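Local structure of VP4 protein (Tellina virus 1, 3P06) at residues F27-G32 and A105-A110; L121-A126 and Q171-K176. The protein acts, as the VP4 part of a birnavirus polyprotein, as a serine protease that probably cleaves the polyprotein into its final products. One frame throughout, in Å; residues are numbered along the deposited sequence.

Interaction 1 of 2, residues F27-G32 and A105-A110; sequences FMAVKG and AAACAA
A29 presses its CB onto the backbone of helix 104-111, and the closeness of this approach defines the contact: CB of A29 lies 3.4 Å from CA of A107, tighter than usual van der Waals contact between carbons. Three helix methyls face the same CB, those of A106, A107 and A110, the A107 CB being 3.9 Å from the A29 CB. A110 meets the strand a second time, its CB standing 3.3 Å from the carbonyl O of A29. With no side chain longer than a methyl in this part of the interface, the axes of strand segment 27-31 and helix segment 105-110 approach to 7.6 Å at 28°, near parallel.

Beside this apolar patch, the aliphatic chain of K31 passes alongside O of A110 and its tip bonds to it. Chi1 (-65°) sets CG anti to the carbonyl carbon, beside the backbone N, and CG of K31 lies 3.3 Å from A110 O. Later bends at chi3 and chi4 bring NZ to the same oxygen, where it donates a 3.1 Å hydrogen bond in the carbonyl plane, with a C=O...N angle of 157°. The ammonium has a further hydrogen-bond partner, O of L113, so it ties down backbone carbonyls where the helix runs out. In the next shell, A29 pairs through its backbone with V10, and I76 of strand 75-81 touches both A29 and A110. The result is an alanine-rich helix packed closely on a mixed beta-sheet, part of the buried core of this S50 peptidase.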
ATOM      1  N   PHE A  27       4.540   1.757  -0.699  1.00 12.59           N
ATOM      2  CA  PHE A  27       3.944   1.449  -1.986  1.00 13.85           C
ATOM      3  C   PHE A  27       2.628   2.178  -1.907  1.00 13.68           C
ATOM      4  O   PHE A  27       2.229   2.634  -0.819  1.00 15.41           O
ATOM      5  CB  PHE A  27       3.672  -0.083  -2.176  1.00 12.67           C
ATOM      6  CG  PHE A  27       4.855  -0.880  -2.712  1.00 11.26           C
ATOM      7  CD1 PHE A  27       6.069  -0.858  -2.085  1.00 13.79           C
ATOM      8  CD2 PHE A  27       4.727  -1.633  -3.905  1.00 13.16           C
ATOM      9  CE1 PHE A  27       7.189  -1.582  -2.579  1.00 14.21           C
ATOM     10  CE2 PHE A  27       5.841  -2.375  -4.432  1.00 13.29           C
ATOM     11  CZ  PHE A  27       7.052  -2.386  -3.759  1.00 15.46           C
HETATM   12  N   MSE A  28       1.965   2.297  -3.032  1.00 13.16           N
HETATM   13  CA  MSE A  28       0.586   2.761  -3.039  1.00 12.69           C
HETATM   14  C   MSE A  28      -0.229   1.706  -3.757  1.00 13.21           C
HETATM   15  O   MSE A  28       0.219   1.141  -4.773  1.00 13.33           O
HETATM   16  CB  MSE A  28       0.491   4.091  -3.824  1.00 11.78           C
HETATM   17  CG  MSE A  28      -0.970   4.530  -3.807  1.00 16.20           C
HETATM   18 SE   MSE A  28      -1.364   6.260  -4.692  1.00 25.60          SE
HETATM   19  CE  MSE A  28      -0.641   7.316  -3.252  1.00 18.84           C
ATOM     20  N   ALA A  29      -1.392   1.383  -3.213  1.00 12.56           N
ATOM     21  CA  ALA A  29      -2.362   0.556  -3.953  1.00 14.48           C
ATOM     22  C   ALA A  29      -3.119   1.601  -4.841  1.00 16.00           C
ATOM     23  O   ALA A  29      -3.953   2.359  -4.325  1.00 16.28           O
ATOM     24  CB  ALA A  29      -3.385  -0.095  -2.975  1.00 12.98           C
ATOM     25  N   VAL A  30      -2.820   1.634  -6.138  1.00 16.68           N
ATOM     26  CA  VAL A  30      -3.328   2.714  -6.971  1.00 18.01           C
ATOM     27  C   VAL A  30      -4.564   2.190  -7.698  1.00 19.39           C
ATOM     28  O   VAL A  30      -4.621   1.023  -8.148  1.00 20.17           O
ATOM     29  CB  VAL A  30      -2.305   3.125  -8.050  1.00 18.15           C
ATOM     30  CG1 VAL A  30      -2.873   4.366  -8.950  1.00 16.52           C
ATOM     31  CG2 VAL A  30      -0.946   3.413  -7.436  1.00 18.24           C
ATOM     32  N   LYS A  31      -5.546   3.050  -7.880  1.00 20.78           N
ATOM     33  CA  LYS A  31      -6.724   2.639  -8.628  1.00 21.30           C
ATOM     34  C   LYS A  31      -6.412   2.591 -10.111  1.00 21.39           C
ATOM     35  O   LYS A  31      -5.851   3.540 -10.649  1.00 20.27           O
ATOM     36  CB  LYS A  31      -7.855   3.617  -8.409  1.00 22.62           C
ATOM     37  CG  LYS A  31      -8.351   3.627  -6.958  1.00 24.81           C
ATOM     38  CD  LYS A  31      -9.412   4.767  -6.861  1.00 29.51           C
ATOM     39  CE  LYS A  31     -10.672   4.312  -7.576  1.00 32.56           C
ATOM     40  NZ  LYS A  31     -11.636   3.799  -6.526  1.00 37.18           N
ATOM     41  N   GLY A  32      -6.824   1.501 -10.765  1.00 21.52           N
ATOM     42  CA  GLY A  32      -6.592   1.332 -12.196  1.00 21.59           C
ATOM     43  C   GLY A  32      -5.448   0.346 -12.495  1.00 22.20           C
ATOM     44  O   GLY A  32      -4.718  -0.131 -11.596  1.00 20.30           O
ATOM     45  N   ALA A 105      -5.173  -4.264   3.111  1.00 16.94           N
ATOM     46  CA  ALA A 105      -6.062  -3.245   3.671  1.00 17.39           C
ATOM     47  C   ALA A 105      -6.033  -1.955   2.809  1.00 17.73           C
ATOM     48  O   ALA A 105      -7.087  -1.414   2.521  1.00 20.61           O
ATOM     49  CB  ALA A 105      -5.734  -2.931   5.134  1.00 15.49           C
ATOM     50  N   ALA A 106      -4.853  -1.500   2.365  1.00 16.54           N
ATOM     51  CA  ALA A 106      -4.759  -0.330   1.491  1.00 15.17           C
ATOM     52  C   ALA A 106      -5.499  -0.546   0.120  1.00 15.23           C
ATOM     53  O   ALA A 106      -6.211   0.336  -0.375  1.00 15.35           O
ATOM     54  CB  ALA A 106      -3.257   0.031   1.224  1.00 13.89           C
ATOM     55  N   ALA A 107      -5.293  -1.710  -0.473  1.00 14.42           N
ATOM     56  CA  ALA A 107      -5.899  -2.064  -1.764  1.00 16.38           C
ATOM     57  C   ALA A 107      -7.431  -2.119  -1.619  1.00 17.90           C
ATOM     58  O   ALA A 107      -8.156  -1.665  -2.522  1.00 18.76           O
ATOM     59  CB  ALA A 107      -5.393  -3.400  -2.229  1.00 14.04           C
ATOM     60  N   CYS A 108      -7.933  -2.674  -0.516  1.00 19.51           N
ATOM     61  CA  CYS A 108      -9.407  -2.639  -0.282  1.00 21.83           C
ATOM     62  C   CYS A 108      -9.913  -1.208  -0.087  1.00 22.35           C
ATOM     63  O   CYS A 108     -11.012  -0.841  -0.558  1.00 23.73           O
ATOM     64  CB  CYS A 108      -9.796  -3.458   0.954  1.00 22.81           C
ATOM     65  SG  CYS A 108      -9.542  -5.233   0.666  1.00 28.98           S
ATOM     66  N   ALA A 109      -9.183  -0.429   0.705  1.00 21.82           N
ATOM     67  CA  ALA A 109      -9.565   0.959   0.935  1.00 21.88           C
ATOM     68  C   ALA A 109      -9.457   1.785  -0.363  1.00 22.38           C
ATOM     69  O   ALA A 109     -10.337   2.596  -0.629  1.00 24.37           O
ATOM     70  CB  ALA A 109      -8.774   1.593   2.078  1.00 20.55           C
ATOM     71  N   ALA A 110      -8.449   1.542  -1.203  1.00 22.11           N
ATOM     72  CA  ALA A 110      -8.276   2.262  -2.472  1.00 20.49           C
ATOM     73  C   ALA A 110      -9.424   1.869  -3.423  1.00 23.02           C
ATOM     74  O   ALA A 110      -9.947   2.737  -4.184  1.00 20.45           O
ATOM     75  CB  ALA A 110      -6.990   1.940  -3.130  1.00 19.37           C
TER

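Interaction 2 of 2, residues L121-A126 and Q171-K176; sequences LMVTGA and QVVGDK. With URE (urea), chain G; SO4 (sulfate ion), chain B.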
ATOM      1  N   LEU A 121      -2.886   9.456   4.928  1.00 18.34           N
ATOM      2  CA  LEU A 121      -2.913   8.448   5.933  1.00 19.40           C
ATOM      3  C   LEU A 121      -2.375   7.190   5.290  1.00 20.44           C
ATOM      4  O   LEU A 121      -2.759   6.853   4.165  1.00 24.05           O
ATOM      5  CB  LEU A 121      -4.357   8.200   6.365  1.00 20.60           C
ATOM      6  CG  LEU A 121      -4.570   7.204   7.518  1.00 21.84           C
ATOM      7  CD1 LEU A 121      -4.168   7.798   8.818  1.00 21.44           C
ATOM      8  CD2 LEU A 121      -6.013   6.697   7.619  1.00 21.82           C
HETATM    9  N   MSE A 122      -1.510   6.472   5.972  1.00 17.99           N
HETATM   10  CA  MSE A 122      -0.994   5.232   5.402  1.00 16.00           C
HETATM   11  C   MSE A 122      -1.782   4.112   6.046  1.00 16.43           C
HETATM   12  O   MSE A 122      -2.287   4.262   7.188  1.00 16.20           O
HETATM   13  CB  MSE A 122       0.487   5.065   5.740  1.00 14.66           C
HETATM   14  CG  MSE A 122       1.341   6.194   5.125  1.00 16.09           C
HETATM   15 SE   MSE A 122       3.249   5.709   5.451  1.00 24.15          SE
HETATM   16  CE  MSE A 122       3.401   4.670   3.812  1.00 12.02           C
ATOM     17  N   VAL A 123      -1.877   2.988   5.354  1.00 15.68           N
ATOM     18  CA  VAL A 123      -2.670   1.904   5.918  1.00 17.58           C
ATOM     19  C   VAL A 123      -1.905   0.574   5.852  1.00 16.28           C
ATOM     20  O   VAL A 123      -1.301   0.285   4.843  1.00 16.35           O
ATOM     21  CB  VAL A 123      -4.025   1.833   5.148  1.00 19.53           C
ATOM     22  CG1 VAL A 123      -4.803   0.563   5.524  1.00 20.98           C
ATOM     23  CG2 VAL A 123      -4.889   3.148   5.407  1.00 20.07           C
ATOM     24  N   THR A 124      -1.906  -0.235   6.898  1.00 16.78           N
ATOM     25  CA  THR A 124      -1.230  -1.550   6.804  1.00 17.45           C
ATOM     26  C   THR A 124      -2.150  -2.637   7.359  1.00 18.24           C
ATOM     27  O   THR A 124      -2.827  -2.423   8.387  1.00 17.49           O
ATOM     28  CB  THR A 124       0.200  -1.569   7.564  1.00 17.76           C
ATOM     29  OG1 THR A 124       0.937  -2.775   7.263  1.00 22.98           O
ATOM     30  CG2 THR A 124       0.036  -1.530   9.059  1.00 18.34           C
ATOM     31  N   GLY A 125      -2.092  -3.824   6.750  1.00 19.22           N
ATOM     32  CA  GLY A 125      -2.689  -5.015   7.325  1.00 18.71           C
ATOM     33  C   GLY A 125      -3.203  -5.961   6.249  1.00 21.08           C
ATOM     34  O   GLY A 125      -3.485  -5.540   5.130  1.00 20.13           O
ATOM     35  N   ALA A 126      -3.323  -7.234   6.602  1.00 21.22           N
ATOM     36  CA  ALA A 126      -3.837  -8.256   5.741  1.00 23.92           C
ATOM     37  C   ALA A 126      -5.347  -8.281   5.978  1.00 25.00           C
ATOM     38  O   ALA A 126      -5.817  -7.809   7.010  1.00 25.27           O
ATOM     39  CB  ALA A 126      -3.204  -9.608   6.101  1.00 24.19           C
ATOM     40  N   GLN A 171     -14.404   4.334   6.626  1.00 34.62           N
ATOM     41  CA  GLN A 171     -14.812   5.585   7.271  1.00 36.87           C
ATOM     42  C   GLN A 171     -13.583   6.477   7.525  1.00 35.58           C
ATOM     43  O   GLN A 171     -13.619   7.668   7.307  1.00 37.27           O
ATOM     44  CB  GLN A 171     -15.559   5.304   8.583  1.00 37.70           C
ATOM     45  CG  GLN A 171     -17.022   4.760   8.437  1.00 43.37           C
ATOM     46  CD  GLN A 171     -17.940   5.688   7.608  1.00 47.06           C
ATOM     47  OE1 GLN A 171     -18.559   6.596   8.140  1.00 46.88           O
ATOM     48  NE2 GLN A 171     -18.027   5.435   6.297  1.00 48.27           N
ATOM     49  N   VAL A 172     -12.496   5.869   7.982  1.00 34.70           N
ATOM     50  CA  VAL A 172     -11.290   6.562   8.368  1.00 34.33           C
ATOM     51  C   VAL A 172     -10.544   7.132   7.176  1.00 33.13           C
ATOM     52  O   VAL A 172      -9.922   8.148   7.314  1.00 34.29           O
ATOM     53  CB  VAL A 172     -10.374   5.589   9.138  1.00 34.76           C
ATOM     54  CG1 VAL A 172      -8.943   5.927   8.976  1.00 34.72           C
ATOM     55  CG2 VAL A 172     -10.782   5.504  10.648  1.00 37.47           C
ATOM     56  N   VAL A 173     -10.571   6.489   6.007  1.00 32.57           N
ATOM     57  CA  VAL A 173      -9.826   7.024   4.852  1.00 31.59           C
ATOM     58  C   VAL A 173     -10.609   8.105   4.138  1.00 34.60           C
ATOM     59  O   VAL A 173     -10.058   8.787   3.284  1.00 34.96           O
ATOM     60  CB  VAL A 173      -9.354   5.928   3.799  1.00 31.15           C
ATOM     61  CG1 VAL A 173      -8.466   4.863   4.466  1.00 29.41           C
ATOM     62  CG2 VAL A 173     -10.515   5.281   3.052  1.00 30.46           C
ATOM     63  N   GLY A 174     -11.900   8.246   4.471  1.00 38.22           N
ATOM     64  CA  GLY A 174     -12.786   9.182   3.776  1.00 41.38           C
ATOM     65  C   GLY A 174     -12.444  10.643   4.033  1.00 42.71           C
ATOM     66  O   GLY A 174     -12.664  11.493   3.162  1.00 46.08           O
ATOM     67  N   ASP A 175     -11.899  10.962   5.201  1.00 42.18           N
ATOM     68  CA  ASP A 175     -11.706  12.372   5.564  1.00 43.58           C
ATOM     69  C   ASP A 175     -10.337  12.605   6.178  1.00 40.53           C
ATOM     70  O   ASP A 175     -10.246  12.756   7.412  1.00 40.70           O
ATOM     71  CB  ASP A 175     -12.761  12.760   6.606  1.00 46.89           C
ATOM     72  CG  ASP A 175     -13.057  14.252   6.643  1.00 53.49           C
ATOM     73  OD1 ASP A 175     -12.730  14.991   5.672  1.00 57.86           O
ATOM     74  OD2 ASP A 175     -13.672  14.691   7.662  1.00 60.33           O
ATOM     75  N   LYS A 176      -9.290  12.615   5.335  1.00 35.89           N
ATOM     76  CA  LYS A 176      -7.883  12.793   5.772  1.00 31.40           C
ATOM     77  C   LYS A 176      -7.140  13.840   4.935  1.00 30.35           C
ATOM     78  O   LYS A 176      -6.367  13.509   4.009  1.00 27.91           O
ATOM     79  CB  LYS A 176      -7.150  11.437   5.836  1.00 27.59           C
ATOM     80  CG  LYS A 176      -7.693  10.542   6.979  1.00 28.91           C
ATOM     81  CD  LYS A 176      -7.201  11.008   8.371  1.00 26.51           C
ATOM     82  CE  LYS A 176      -7.868  10.190   9.494  1.00 34.01           C
ATOM     83  NZ  LYS A 176      -9.360  10.121   9.359  1.00 35.24           N
TER
HETATM   84  C   URE G 105      -9.150  13.271   1.684  1.00 53.58           C
HETATM   85  O   URE G 105      -9.326  12.304   2.434  1.00 53.22           O
HETATM   86  N1  URE G 105     -10.204  13.862   1.129  1.00 53.89           N
HETATM   87  N2  URE G 105      -7.935  13.763   1.374  1.00 52.84           N
HETATM   88  S   SO4 B 100       1.459  -5.580   9.466  1.00 31.49           S
HETATM   89  O1  SO4 B 100       0.133  -5.293   8.978  1.00 34.57           O
HETATM   90  O2  SO4 B 100       1.894  -4.435  10.265  1.00 31.23           O
HETATM   91  O3  SO4 B 100       1.359  -6.765  10.291  1.00 35.42           O
HETATM   92  O4  SO4 B 100       2.451  -5.892   8.467  1.00 28.60           O
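L121 sends its side chain across to the end of helix 166-173, and CB and CD2 make the contacts. CB touches the aliphatic part of K176, 4.1 Å from CG of that lysine. CG of L121 lies anti to the backbone N (chi1 -176°). The CD2 branch comes within 3.3 Å of CG1 of V172, a tight carbon pair, and is 4.4 Å from CG1 of V173. The side chains of L121 and V172 cross at about a right angle. V123 and V173 also cross at about a right angle, CG2 of V123 lying 4.1 Å from CG1 of V173.

K176 itself folds back through bends at chi2 (-75°) and chi4, and its NZ donates a 2.9 Å hydrogen bond to O of V172. That bond lies in the carbonyl plane, on a lone pair, and links the lysine to the last turn of the helix. On the backbone side, N of K176 gives urea O a bond of 2.9 Å at an N-H...O angle of 165°, while urea N2 returns a weak one to O of K176. Apolar packing of residues at and beside strand 122-123, of the small parallel sheet, on the C-terminal part of helix 166-173 thus adjoins the urea pocket observed in this crystal.

In the fold
Both segments of interaction 1 precede both of interaction 2 in the sequence, and the centres lie 10 Å apart. Helix 104-111 is the common element: one side meets strand 21-31 of the seven-stranded mixed sheet, while A105 and A109 touch V123 and V173 of interaction 2. A probable hydrogen bond from A105 N to G125 O adds a polar link. The helix therefore joins the mixed sheet to the three-stranded parallel sheet and helix 166-173. S102 and K141, predicted as nucleophile and active-site residue, have side chains about 8 to 10 Å from those of A106 and V123. G125 bonds to S102 through its backbone and T124 OG1 to K141 NZ, placing the predicted site beside segment 121-126, near the N-terminal end of helix 104-111.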